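Local coordinates for protein argonaute (Marinitoga piezophila, PDB 5I4A) that uses short 5'-hydroxyl guide RNAs to find and cleave complementary single-stranded DNA, perhaps as a defence against invading mobile genetic elements, at residues Y181-G184 against L189-D192; N513-R518 against E596-Q601; E559-L564 against Q601-T606. All coordinates share one frame; numbering follows the deposited sequence.

In the fold
Interaction 1 belongs to the PAZ domain and interactions 2 and 3 to the PIWI domain, on opposite sides of the chain's centre; the centre of interaction 1 lies about 46 Å from that of interaction 2 and about 44 Å from that of interaction 3. Interactions 2 and 3, with centres about 10 Å apart, share Gln601 and helix 595-605, which meets two strands of one mixed sheet. Leu517 CD1 touches Leu605 CD1 at 3.8 Å between them. Strand 513-519 of interaction 2 ends at Asp519, a probable catalytic residue. The nearest atom of interaction 1 is about 4 Å from the guide RNA, against about 11 and 10 Å for interactions 2 and 3.

Interaction 1 (Y181-G184 against L189-D192); sequences YISG and LKID
The carbonyl oxygen of Lys190 is held by two successive amides of the facing strand. Ile182 N donates to Lys190 O at 3.1 Å, tilted 28° out of the carbonyl plane, and Ser183 N adds a weak, longer bond to Lys190 O at 3.4 Å. Two residues thus face one, which defines a classic beta bulge, and the helix-like backbone of Ile182 shifts the antiparallel register by one residue. Beyond it pairing is regular: Lys190 N reaches Ser183 O at 2.8 Å. The bulge also turns the Ile182 side chain toward the partner strand, where CG1 lies over the peptide between Ile191 and Asp192 and CD1 comes within 4.1 Å of Asp192 CB. On the sheet face of Ser183 and Lys190, the lysine chain bends at chi2 and chi3 around the serine hydroxyl and brings Lys190 CE to 3.3 Å from Ser183 OG, while NZ leads away. On the other face, Tyr181 (chi1 161°) swings CG away from its own amide nitrogen and lays its ring along the strand toward Gly184. Leu189 CD1 meets the edge of this ring near its plane, 3.7 Å from Tyr181 CE1, and the two side chains cross at about a right angle. A side chain on Gly184 would probably be crowded by Tyr181 OH and Leu189 CD1. The hairpin of strands 178-185 and 188-192 lies at the PAZ part of a large antiparallel sheet that also takes in strands of linker L1. Ile191 packs on a uracil base of the bound RNA, Phe209 meets the Tyr181 ring edge-to-face, and Leu170 of strand 169-172 touches Tyr181, Leu189 and Ile191, while strand 198-200 pairs with strand 188-192 beyond.

Interaction 2 (N513-R518 against E596-Q601); sequences NVFILR and EEIIEQ
Phe515 and Gln601 both set CG opposite their own carbonyl carbon (chi1 -67° and -77°), and the glutamine chain then runs extended beyond CG, bringing its amide oxygen obliquely over the CZ end of the phenyl ring, off the ring plane. Gln601 OE1 lies 3.1 Å from Phe515 CZ, with ring and amide planes 46° apart. Beside it, Ile598, one helical turn earlier, offers its CG2 branch to the ring edge, 3.7 Å from Phe515 CE2 and near the ring plane. The phenyl thus bridges strand 513-519 and helix 595-605, which covers the central sheet of the RNase H-like PIWI domain; Phe515 and Ile598 are the nearest backbone pair, with CA atoms 8.6 Å apart. Tyr445 of the adjoining strand 443-452 meets the phenyl ring with its own, and its hydroxyl hydrogen-bonds Gln601 OE1. Cutting the phenyl of Phe515 back to an alanine would probably leave Ile598 CG2 and the Tyr445 ring without their aromatic neighbour and open a gap under the helix. All three touching residues are buried: the amide oxygen has its hydrogen-bond partner in the Tyr445 hydroxyl, while the phenyl ring offers it only van der Waals contact.

Interaction 3 (E559-L564 against Q601-T606); sequences EWIIKL and QIYLLT
Ile561 and Tyr603 join a strand to the helix packed across it in the RNase H fold of the PIWI domain. The tight part is apolar and buried: Ile561, pointing toward the helix, sends CD1 to within 3.7 Å of Tyr603 CB and 3.9 Å of Tyr603 CG, so that the methyl touches the root of the tyrosine side chain, and the two chains cross obliquely. Ile561 CG1 stands beside its own amide nitrogen (chi1 -66°) and the chain continues extended, which carries CD1 across to the helix. On its other branch, Ile561 CG2 packs on Ile599 CG2, one turn back along helix 595-605. Strand 560-565 lies between strand 264-266 of linker L2 and strand 568-571 in the mixed sheet, and Tyr571 of the latter meets the Tyr603 ring edge-to-face. The other end of the contact is looser and lies toward the partly exposed Glu559, which precedes the strand in a left-handed backbone conformation. With chi1 at -178°, CG of Tyr603 lies opposite the backbone N and the ring reaches out from the helix to Glu559, so that its hydroxyl sits 3.7 Å from Glu559 CA and 3.9 Å from Glu559 CB. The carboxylate is nearly coplanar with the ring, but it stays farther off, with Glu559 OE2 4.9 Å from Tyr603 OH. Meeting there is by van der Waals contact with the carbons of the glutamate, while the backbone oxygen Glu559 O is buried without a polar partner in the model. The carbonyl oxygen of Tyr603 has two donors: Thr606 N and the threonine hydroxyl, whose OG1 lies 2.7 Å from Tyr603 O.

Interaction 1 (Y181-G184 against L189-D192)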
ATOM      1  N   TYR A 181      13.809  17.996   2.427  1.00 57.19           N
ATOM      2  CA  TYR A 181      14.464  19.202   2.920  1.00 55.30           C
ATOM      3  C   TYR A 181      15.975  19.007   2.837  1.00 58.95           C
ATOM      4  O   TYR A 181      16.553  18.235   3.609  1.00 60.82           O
ATOM      5  CB  TYR A 181      14.008  19.500   4.347  1.00 51.78           C
ATOM      6  CG  TYR A 181      14.906  20.429   5.134  1.00 52.04           C
ATOM      7  CD1 TYR A 181      15.103  21.745   4.736  1.00 52.07           C
ATOM      8  CD2 TYR A 181      15.537  19.993   6.292  1.00 54.66           C
ATOM      9  CE1 TYR A 181      15.918  22.595   5.463  1.00 52.26           C
ATOM     10  CE2 TYR A 181      16.352  20.835   7.024  1.00 52.65           C
ATOM     11  CZ  TYR A 181      16.538  22.134   6.606  1.00 54.08           C
ATOM     12  OH  TYR A 181      17.350  22.974   7.334  1.00 59.28           O
ATOM     13  N   ILE A 182      16.611  19.698   1.892  1.00 62.42           N
ATOM     14  CA  ILE A 182      18.054  19.568   1.712  1.00 65.17           C
ATOM     15  C   ILE A 182      18.800  20.382   2.760  1.00 64.94           C
ATOM     16  O   ILE A 182      19.530  19.835   3.596  1.00 67.75           O
ATOM     17  CB  ILE A 182      18.463  19.984   0.288  1.00 62.78           C
ATOM     18  CG1 ILE A 182      17.769  19.100  -0.748  1.00 66.80           C
ATOM     19  CG2 ILE A 182      19.976  19.907   0.126  1.00 62.97           C
ATOM     20  CD1 ILE A 182      18.182  17.644  -0.685  1.00 64.02           C
ATOM     21  N   SER A 183      18.630  21.701   2.733  1.00 60.96           N
ATOM     22  CA  SER A 183      19.366  22.552   3.653  1.00 60.83           C
ATOM     23  C   SER A 183      18.628  23.869   3.838  1.00 61.60           C
ATOM     24  O   SER A 183      17.919  24.335   2.942  1.00 63.76           O
ATOM     25  CB  SER A 183      20.792  22.812   3.155  1.00 52.83           C
ATOM     26  OG  SER A 183      20.783  23.598   1.977  1.00 52.83           O
ATOM     27  N   GLY A 184      18.805  24.451   5.020  1.00 52.74           N
ATOM     28  CA  GLY A 184      18.334  25.788   5.314  1.00 53.68           C
ATOM     29  C   GLY A 184      19.384  26.545   6.101  1.00 59.51           C
ATOM     30  O   GLY A 184      19.485  26.388   7.321  1.00 71.30           O
ATOM     31  N   LEU A 189      16.761  28.559   1.499  1.00 60.74           N
ATOM     32  CA  LEU A 189      16.161  27.254   1.729  1.00 52.41           C
ATOM     33  C   LEU A 189      16.257  26.433   0.449  1.00 52.32           C
ATOM     34  O   LEU A 189      15.917  26.923  -0.633  1.00 52.25           O
ATOM     35  CB  LEU A 189      14.703  27.405   2.164  1.00 52.24           C
ATOM     36  CG  LEU A 189      13.921  26.158   2.577  1.00 52.08           C
ATOM     37  CD1 LEU A 189      14.510  25.554   3.843  1.00 52.18           C
ATOM     38  CD2 LEU A 189      12.450  26.498   2.770  1.00 51.91           C
ATOM     39  N   LYS A 190      16.726  25.195   0.571  1.00 52.31           N
ATOM     40  CA  LYS A 190      16.954  24.333  -0.580  1.00 61.88           C
ATOM     41  C   LYS A 190      16.122  23.065  -0.449  1.00 66.50           C
ATOM     42  O   LYS A 190      16.114  22.424   0.607  1.00 61.42           O
ATOM     43  CB  LYS A 190      18.442  24.001  -0.731  1.00 56.50           C
ATOM     44  CG  LYS A 190      19.297  25.238  -0.979  1.00 59.69           C
ATOM     45  CD  LYS A 190      20.489  24.953  -1.880  1.00 65.45           C
ATOM     46  CE  LYS A 190      21.596  24.227  -1.138  1.00 64.16           C
ATOM     47  NZ  LYS A 190      22.897  24.341  -1.852  1.00 56.70           N
ATOM     48  N   ILE A 191      15.425  22.714  -1.529  1.00 67.54           N
ATOM     49  CA  ILE A 191      14.503  21.590  -1.557  1.00 68.78           C
ATOM     50  C   ILE A 191      14.911  20.644  -2.677  1.00 68.20           C
ATOM     51  O   ILE A 191      15.648  21.007  -3.598  1.00 63.97           O
ATOM     52  CB  ILE A 191      13.043  22.053  -1.745  1.00 60.57           C
ATOM     53  CG1 ILE A 191      12.887  22.785  -3.080  1.00 56.40           C
ATOM     54  CG2 ILE A 191      12.624  22.967  -0.614  1.00 55.07           C
ATOM     55  CD1 ILE A 191      11.509  23.373  -3.296  1.00 51.36           C
ATOM     56  N   ASP A 192      14.413  19.414  -2.592  1.00 66.44           N
ATOM     57  CA  ASP A 192      14.641  18.400  -3.614  1.00 67.49           C
ATOM     58  C   ASP A 192      13.433  18.345  -4.540  1.00 67.81           C
ATOM     59  O   ASP A 192      12.292  18.248  -4.076  1.00 61.57           O
ATOM     60  CB  ASP A 192      14.890  17.029  -2.979  1.00 68.23           C
ATOM     61  CG  ASP A 192      15.438  16.008  -3.967  1.00 66.20           C
ATOM     62  OD1 ASP A 192      15.176  16.132  -5.184  1.00 66.60           O
ATOM     63  OD2 ASP A 192      16.133  15.072  -3.522  1.00 64.55           O
TER

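Interaction 2 (N513-R518 against E596-Q601)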
ATOM      1  N   ASN A 513     -11.413 -21.151 -13.577  1.00 52.15           N
ATOM      2  CA  ASN A 513     -11.663 -19.740 -13.329  1.00 52.09           C
ATOM      3  C   ASN A 513     -10.339 -19.022 -13.114  1.00 51.98           C
ATOM      4  O   ASN A 513      -9.373 -19.605 -12.615  1.00 51.61           O
ATOM      5  CB  ASN A 513     -12.577 -19.545 -12.117  1.00 51.39           C
ATOM      6  CG  ASN A 513     -13.795 -20.450 -12.161  1.00 51.39           C
ATOM      7  OD1 ASN A 513     -14.760 -20.172 -12.872  1.00 51.87           O
ATOM      8  ND2 ASN A 513     -13.754 -21.536 -11.396  1.00 50.85           N
ATOM      9  N   VAL A 514     -10.302 -17.747 -13.497  1.00 52.30           N
ATOM     10  CA  VAL A 514      -9.099 -16.928 -13.396  1.00 52.26           C
ATOM     11  C   VAL A 514      -9.465 -15.618 -12.709  1.00 51.95           C
ATOM     12  O   VAL A 514     -10.286 -14.849 -13.224  1.00 52.34           O
ATOM     13  CB  VAL A 514      -8.465 -16.660 -14.772  1.00 53.11           C
ATOM     14  CG1 VAL A 514      -7.238 -15.777 -14.626  1.00 53.05           C
ATOM     15  CG2 VAL A 514      -8.089 -17.969 -15.449  1.00 53.80           C
ATOM     16  N   PHE A 515      -8.857 -15.367 -11.554  1.00 51.24           N
ATOM     17  CA  PHE A 515      -9.078 -14.148 -10.789  1.00 50.87           C
ATOM     18  C   PHE A 515      -7.963 -13.163 -11.115  1.00 52.86           C
ATOM     19  O   PHE A 515      -6.787 -13.446 -10.861  1.00 50.91           O
ATOM     20  CB  PHE A 515      -9.106 -14.440  -9.288  1.00 49.93           C
ATOM     21  CG  PHE A 515     -10.287 -15.260  -8.843  1.00 49.63           C
ATOM     22  CD1 PHE A 515     -10.422 -16.582  -9.236  1.00 49.78           C
ATOM     23  CD2 PHE A 515     -11.250 -14.716  -8.009  1.00 49.19           C
ATOM     24  CE1 PHE A 515     -11.503 -17.337  -8.824  1.00 49.50           C
ATOM     25  CE2 PHE A 515     -12.331 -15.471  -7.592  1.00 48.91           C
ATOM     26  CZ  PHE A 515     -12.457 -16.783  -8.001  1.00 49.06           C
ATOM     27  N   ILE A 516      -8.328 -12.015 -11.675  1.00 51.55           N
ATOM     28  CA  ILE A 516      -7.375 -10.962 -12.006  1.00 51.81           C
ATOM     29  C   ILE A 516      -7.612  -9.828 -11.018  1.00 51.30           C
ATOM     30  O   ILE A 516      -8.596  -9.086 -11.123  1.00 51.45           O
ATOM     31  CB  ILE A 516      -7.510 -10.483 -13.457  1.00 52.93           C
ATOM     32  CG1 ILE A 516      -7.206 -11.621 -14.432  1.00 53.24           C
ATOM     33  CG2 ILE A 516      -6.581  -9.308 -13.719  1.00 52.97           C
ATOM     34  CD1 ILE A 516      -8.430 -12.416 -14.846  1.00 53.46           C
ATOM     35  N   LEU A 517      -6.711  -9.699 -10.050  1.00 50.70           N
ATOM     36  CA  LEU A 517      -6.792  -8.660  -9.036  1.00 50.17           C
ATOM     37  C   LEU A 517      -5.822  -7.544  -9.404  1.00 50.46           C
ATOM     38  O   LEU A 517      -4.631  -7.795  -9.618  1.00 50.54           O
ATOM     39  CB  LEU A 517      -6.469  -9.225  -7.654  1.00 49.27           C
ATOM     40  CG  LEU A 517      -6.912 -10.670  -7.396  1.00 49.01           C
ATOM     41  CD1 LEU A 517      -6.467 -11.124  -6.016  1.00 48.13           C
ATOM     42  CD2 LEU A 517      -8.417 -10.839  -7.557  1.00 49.13           C
ATOM     43  N   ARG A 518      -6.335  -6.322  -9.485  1.00 50.62           N
ATOM     44  CA  ARG A 518      -5.575  -5.175  -9.957  1.00 50.99           C
ATOM     45  C   ARG A 518      -5.328  -4.203  -8.810  1.00 50.37           C
ATOM     46  O   ARG A 518      -6.251  -3.873  -8.058  1.00 49.96           O
ATOM     47  CB  ARG A 518      -6.319  -4.474 -11.096  1.00 51.76           C
ATOM     48  CG  ARG A 518      -5.709  -3.162 -11.557  1.00 52.14           C
ATOM     49  CD  ARG A 518      -4.347  -3.358 -12.203  1.00 52.48           C
ATOM     50  NE  ARG A 518      -3.868  -2.117 -12.805  1.00 55.81           N
ATOM     51  CZ  ARG A 518      -3.977  -1.822 -14.096  1.00 53.76           C
ATOM     52  NH1 ARG A 518      -4.540  -2.684 -14.932  1.00 54.20           N
ATOM     53  NH2 ARG A 518      -3.519  -0.664 -14.551  1.00 54.12           N
ATOM     54  N   GLU A 596     -20.510 -12.481  -3.808  1.00 26.70           N
ATOM     55  CA  GLU A 596     -20.214 -12.780  -2.409  1.00 36.36           C
ATOM     56  C   GLU A 596     -19.137 -13.852  -2.276  1.00 34.57           C
ATOM     57  O   GLU A 596     -18.256 -13.755  -1.415  1.00 27.68           O
ATOM     58  CB  GLU A 596     -21.486 -13.221  -1.683  1.00 38.29           C
ATOM     59  CG  GLU A 596     -22.560 -12.151  -1.569  1.00 55.38           C
ATOM     60  CD  GLU A 596     -23.435 -12.050  -2.807  1.00 72.53           C
ATOM     61  OE1 GLU A 596     -23.219 -12.826  -3.760  1.00 76.60           O
ATOM     62  OE2 GLU A 596     -24.345 -11.195  -2.821  1.00 81.47           O
ATOM     63  N   GLU A 597     -19.197 -14.885  -3.118  1.00 31.96           N
ATOM     64  CA  GLU A 597     -18.201 -15.948  -3.057  1.00 26.32           C
ATOM     65  C   GLU A 597     -16.839 -15.460  -3.530  1.00 27.71           C
ATOM     66  O   GLU A 597     -15.810 -15.816  -2.945  1.00 28.33           O
ATOM     67  CB  GLU A 597     -18.665 -17.143  -3.888  1.00 30.30           C
ATOM     68  CG  GLU A 597     -19.826 -17.906  -3.279  1.00 31.19           C
ATOM     69  CD  GLU A 597     -20.497 -18.827  -4.274  1.00 29.19           C
ATOM     70  OE1 GLU A 597     -20.402 -18.557  -5.489  1.00 31.43           O
ATOM     71  OE2 GLU A 597     -21.118 -19.820  -3.843  1.00 39.20           O
ATOM     72  N   ILE A 598     -16.814 -14.643  -4.584  1.00 24.87           N
ATOM     73  CA  ILE A 598     -15.557 -14.072  -5.065  1.00 28.39           C
ATOM     74  C   ILE A 598     -14.932 -13.190  -3.991  1.00 25.41           C
ATOM     75  O   ILE A 598     -13.722 -13.243  -3.745  1.00 33.44           O
ATOM     76  CB  ILE A 598     -15.788 -13.289  -6.369  1.00 33.09           C
ATOM     77  CG1 ILE A 598     -16.291 -14.224  -7.470  1.00 36.23           C
ATOM     78  CG2 ILE A 598     -14.508 -12.596  -6.810  1.00 37.24           C
ATOM     79  CD1 ILE A 598     -16.620 -13.510  -8.770  1.00 25.96           C
ATOM     80  N   ILE A 599     -15.749 -12.362  -3.337  1.00 28.80           N
ATOM     81  CA  ILE A 599     -15.237 -11.475  -2.296  1.00 27.55           C
ATOM     82  C   ILE A 599     -14.633 -12.284  -1.156  1.00 26.34           C
ATOM     83  O   ILE A 599     -13.585 -11.925  -0.606  1.00 19.71           O
ATOM     84  CB  ILE A 599     -16.354 -10.543  -1.794  1.00 26.16           C
ATOM     85  CG1 ILE A 599     -16.917  -9.707  -2.946  1.00 30.30           C
ATOM     86  CG2 ILE A 599     -15.845  -9.650  -0.679  1.00 17.76           C
ATOM     87  CD1 ILE A 599     -15.894  -8.859  -3.656  1.00 29.65           C
ATOM     88  N   GLU A 600     -15.280 -13.391  -0.787  1.00 26.31           N
ATOM     89  CA  GLU A 600     -14.755 -14.224   0.289  1.00 24.35           C
ATOM     90  C   GLU A 600     -13.429 -14.862  -0.106  1.00 21.25           C
ATOM     91  O   GLU A 600     -12.522 -14.981   0.725  1.00 16.44           O
ATOM     92  CB  GLU A 600     -15.775 -15.293   0.680  1.00 31.14           C
ATOM     93  CG  GLU A 600     -15.327 -16.188   1.830  1.00 38.41           C
ATOM     94  CD  GLU A 600     -16.149 -17.451   1.937  1.00 54.93           C
ATOM     95  OE1 GLU A 600     -16.499 -17.836   3.075  1.00 55.16           O
ATOM     96  OE2 GLU A 600     -16.440 -18.056   0.882  1.00 66.66           O
ATOM     97  N   GLN A 601     -13.292 -15.273  -1.371  1.00 20.29           N
ATOM     98  CA  GLN A 601     -12.033 -15.868  -1.808  1.00 28.20           C
ATOM     99  C   GLN A 601     -10.917 -14.833  -1.829  1.00 29.37           C
ATOM    100  O   GLN A 601      -9.768 -15.147  -1.505  1.00 28.75           O
ATOM    101  CB  GLN A 601     -12.193 -16.511  -3.184  1.00 28.45           C
ATOM    102  CG  GLN A 601     -12.900 -17.850  -3.161  1.00 27.51           C
ATOM    103  CD  GLN A 601     -13.054 -18.441  -4.543  1.00 37.35           C
ATOM    104  OE1 GLN A 601     -12.118 -18.432  -5.341  1.00 36.98           O
ATOM    105  NE2 GLN A 601     -14.243 -18.947  -4.841  1.00 41.61           N
TER

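Interaction 3 (E559-L564 against Q601-T606)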
ATOM      1  N   GLU A 559     -11.456  -7.248  10.552  1.00 40.82           N
ATOM      2  CA  GLU A 559     -11.855  -8.597  10.156  1.00 38.10           C
ATOM      3  C   GLU A 559     -13.293  -8.667   9.655  1.00 38.91           C
ATOM      4  O   GLU A 559     -13.840  -9.767   9.513  1.00 38.71           O
ATOM      5  CB  GLU A 559     -11.645  -9.609  11.290  1.00 41.70           C
ATOM      6  CG  GLU A 559     -10.206  -9.649  11.798  1.00 41.45           C
ATOM      7  CD  GLU A 559     -10.001 -10.652  12.915  1.00 55.93           C
ATOM      8  OE1 GLU A 559      -9.769 -10.229  14.067  1.00 60.60           O
ATOM      9  OE2 GLU A 559     -10.075 -11.868  12.638  1.00 55.22           O
ATOM     10  N   TRP A 560     -13.916  -7.528   9.366  1.00 36.89           N
ATOM     11  CA  TRP A 560     -15.258  -7.479   8.811  1.00 36.62           C
ATOM     12  C   TRP A 560     -15.213  -7.141   7.327  1.00 33.76           C
ATOM     13  O   TRP A 560     -14.353  -6.386   6.868  1.00 33.53           O
ATOM     14  CB  TRP A 560     -16.119  -6.444   9.540  1.00 40.09           C
ATOM     15  CG  TRP A 560     -16.624  -6.913  10.857  1.00 38.43           C
ATOM     16  CD1 TRP A 560     -15.994  -6.817  12.065  1.00 34.42           C
ATOM     17  CD2 TRP A 560     -17.874  -7.564  11.107  1.00 40.44           C
ATOM     18  NE1 TRP A 560     -16.777  -7.366  13.051  1.00 36.74           N
ATOM     19  CE2 TRP A 560     -17.937  -7.832  12.488  1.00 39.25           C
ATOM     20  CE3 TRP A 560     -18.946  -7.946  10.296  1.00 35.87           C
ATOM     21  CZ2 TRP A 560     -19.031  -8.463  13.076  1.00 40.66           C
ATOM     22  CZ3 TRP A 560     -20.031  -8.573  10.881  1.00 42.07           C
ATOM     23  CH2 TRP A 560     -20.066  -8.825  12.256  1.00 43.57           C
ATOM     24  N   ILE A 561     -16.155  -7.713   6.582  1.00 33.81           N
ATOM     25  CA  ILE A 561     -16.365  -7.392   5.174  1.00 33.60           C
ATOM     26  C   ILE A 561     -17.690  -6.651   5.061  1.00 42.15           C
ATOM     27  O   ILE A 561     -18.736  -7.168   5.471  1.00 46.13           O
ATOM     28  CB  ILE A 561     -16.357  -8.650   4.291  1.00 34.40           C
ATOM     29  CG1 ILE A 561     -14.974  -9.302   4.295  1.00 37.21           C
ATOM     30  CG2 ILE A 561     -16.776  -8.305   2.870  1.00 33.45           C
ATOM     31  CD1 ILE A 561     -14.809 -10.377   3.237  1.00 38.97           C
ATOM     32  N   ILE A 562     -17.644  -5.444   4.505  1.00 33.42           N
ATOM     33  CA  ILE A 562     -18.811  -4.577   4.391  1.00 33.41           C
ATOM     34  C   ILE A 562     -19.182  -4.454   2.921  1.00 36.08           C
ATOM     35  O   ILE A 562     -18.314  -4.221   2.072  1.00 43.52           O
ATOM     36  CB  ILE A 562     -18.542  -3.197   5.011  1.00 41.77           C
ATOM     37  CG1 ILE A 562     -18.314  -3.336   6.517  1.00 40.67           C
ATOM     38  CG2 ILE A 562     -19.689  -2.237   4.722  1.00 55.96           C
ATOM     39  CD1 ILE A 562     -17.917  -2.045   7.188  1.00 48.62           C
ATOM     40  N   LYS A 563     -20.467  -4.612   2.623  1.00 39.72           N
ATOM     41  CA  LYS A 563     -20.978  -4.453   1.269  1.00 37.46           C
ATOM     42  C   LYS A 563     -21.442  -3.018   1.071  1.00 36.80           C
ATOM     43  O   LYS A 563     -22.298  -2.529   1.815  1.00 46.65           O
ATOM     44  CB  LYS A 563     -22.123  -5.428   1.005  1.00 43.03           C
ATOM     45  CG  LYS A 563     -22.926  -5.119  -0.246  1.00 51.58           C
ATOM     46  CD  LYS A 563     -23.491  -6.395  -0.841  1.00 54.58           C
ATOM     47  CE  LYS A 563     -24.847  -6.173  -1.478  1.00 45.62           C
ATOM     48  NZ  LYS A 563     -25.358  -7.424  -2.102  1.00 54.89           N
ATOM     49  N   LEU A 564     -20.873  -2.343   0.073  1.00 36.53           N
ATOM     50  CA  LEU A 564     -21.338  -1.019  -0.321  1.00 37.14           C
ATOM     51  C   LEU A 564     -22.503  -1.107  -1.299  1.00 47.13           C
ATOM     52  O   LEU A 564     -23.574  -0.545  -1.049  1.00 46.47           O
ATOM     53  CB  LEU A 564     -20.189  -0.221  -0.938  1.00 32.45           C
ATOM     54  CG  LEU A 564     -18.989   0.012  -0.028  1.00 36.76           C
ATOM     55  CD1 LEU A 564     -17.929   0.804  -0.774  1.00 41.33           C
ATOM     56  CD2 LEU A 564     -19.414   0.730   1.245  1.00 36.59           C
ATOM     57  N   GLN A 601     -13.292 -15.273  -1.371  1.00 20.29           N
ATOM     58  CA  GLN A 601     -12.033 -15.868  -1.808  1.00 28.20           C
ATOM     59  C   GLN A 601     -10.917 -14.833  -1.829  1.00 29.37           C
ATOM     60  O   GLN A 601      -9.768 -15.147  -1.505  1.00 28.75           O
ATOM     61  CB  GLN A 601     -12.193 -16.511  -3.184  1.00 28.45           C
ATOM     62  CG  GLN A 601     -12.900 -17.850  -3.161  1.00 27.51           C
ATOM     63  CD  GLN A 601     -13.054 -18.441  -4.543  1.00 37.35           C
ATOM     64  OE1 GLN A 601     -12.118 -18.432  -5.341  1.00 36.98           O
ATOM     65  NE2 GLN A 601     -14.243 -18.947  -4.841  1.00 41.61           N
ATOM     66  N   ILE A 602     -11.237 -13.593  -2.206  1.00 28.92           N
ATOM     67  CA  ILE A 602     -10.229 -12.538  -2.217  1.00 27.72           C
ATOM     68  C   ILE A 602      -9.746 -12.256  -0.801  1.00 30.80           C
ATOM     69  O   ILE A 602      -8.549 -12.046  -0.565  1.00 31.17           O
ATOM     70  CB  ILE A 602     -10.788 -11.275  -2.899  1.00 26.12           C
ATOM     71  CG1 ILE A 602     -10.984 -11.531  -4.397  1.00 23.03           C
ATOM     72  CG2 ILE A 602      -9.873 -10.080  -2.665  1.00 30.45           C
ATOM     73  CD1 ILE A 602     -11.744 -10.451  -5.100  1.00 31.43           C
ATOM     74  N   TYR A 603     -10.665 -12.263   0.167  1.00 24.71           N
ATOM     75  CA  TYR A 603     -10.268 -12.069   1.557  1.00 24.93           C
ATOM     76  C   TYR A 603      -9.429 -13.237   2.060  1.00 20.15           C
ATOM     77  O   TYR A 603      -8.418 -13.034   2.744  1.00 24.05           O
ATOM     78  CB  TYR A 603     -11.501 -11.878   2.438  1.00 21.70           C
ATOM     79  CG  TYR A 603     -11.160 -11.633   3.890  1.00 23.86           C
ATOM     80  CD1 TYR A 603     -10.737 -10.383   4.320  1.00 21.90           C
ATOM     81  CD2 TYR A 603     -11.253 -12.650   4.827  1.00 23.15           C
ATOM     82  CE1 TYR A 603     -10.420 -10.152   5.642  1.00 30.07           C
ATOM     83  CE2 TYR A 603     -10.937 -12.429   6.154  1.00 23.74           C
ATOM     84  CZ  TYR A 603     -10.523 -11.178   6.556  1.00 29.48           C
ATOM     85  OH  TYR A 603     -10.207 -10.945   7.873  1.00 31.21           O
ATOM     86  N   LEU A 604      -9.836 -14.467   1.741  1.00 28.90           N
ATOM     87  CA  LEU A 604      -9.051 -15.629   2.144  1.00 21.02           C
ATOM     88  C   LEU A 604      -7.655 -15.589   1.541  1.00 22.79           C
ATOM     89  O   LEU A 604      -6.705 -16.097   2.147  1.00 20.85           O
ATOM     90  CB  LEU A 604      -9.765 -16.921   1.738  1.00 19.12           C
ATOM     91  CG  LEU A 604     -11.087 -17.260   2.433  1.00 21.45           C
ATOM     92  CD1 LEU A 604     -11.834 -18.330   1.662  1.00 20.36           C
ATOM     93  CD2 LEU A 604     -10.855 -17.705   3.871  1.00 16.77           C
ATOM     94  N   LEU A 605      -7.506 -14.977   0.364  1.00 19.24           N
ATOM     95  CA  LEU A 605      -6.186 -14.851  -0.245  1.00 24.42           C
ATOM     96  C   LEU A 605      -5.226 -14.046   0.623  1.00 14.98           C
ATOM     97  O   LEU A 605      -4.005 -14.202   0.500  1.00 16.63           O
ATOM     98  CB  LEU A 605      -6.296 -14.210  -1.627  1.00 23.99           C
ATOM     99  CG  LEU A 605      -6.769 -15.135  -2.752  1.00 28.91           C
ATOM    100  CD1 LEU A 605      -6.867 -14.367  -4.057  1.00 22.22           C
ATOM    101  CD2 LEU A 605      -5.822 -16.318  -2.883  1.00 28.27           C
ATOM    102  N   THR A 606      -5.743 -13.176   1.493  1.00 23.98           N
ATOM    103  CA  THR A 606      -4.870 -12.449   2.407  1.00 22.87           C
ATOM    104  C   THR A 606      -4.272 -13.346   3.486  1.00 23.74           C
ATOM    105  O   THR A 606      -3.395 -12.894   4.230  1.00 24.50           O
ATOM    106  CB  THR A 606      -5.628 -11.293   3.073  1.00 29.46           C
ATOM    107  OG1 THR A 606      -6.463 -11.804   4.120  1.00 22.88           O
ATOM    108  CG2 THR A 606      -6.493 -10.558   2.052  1.00 22.86           C
TER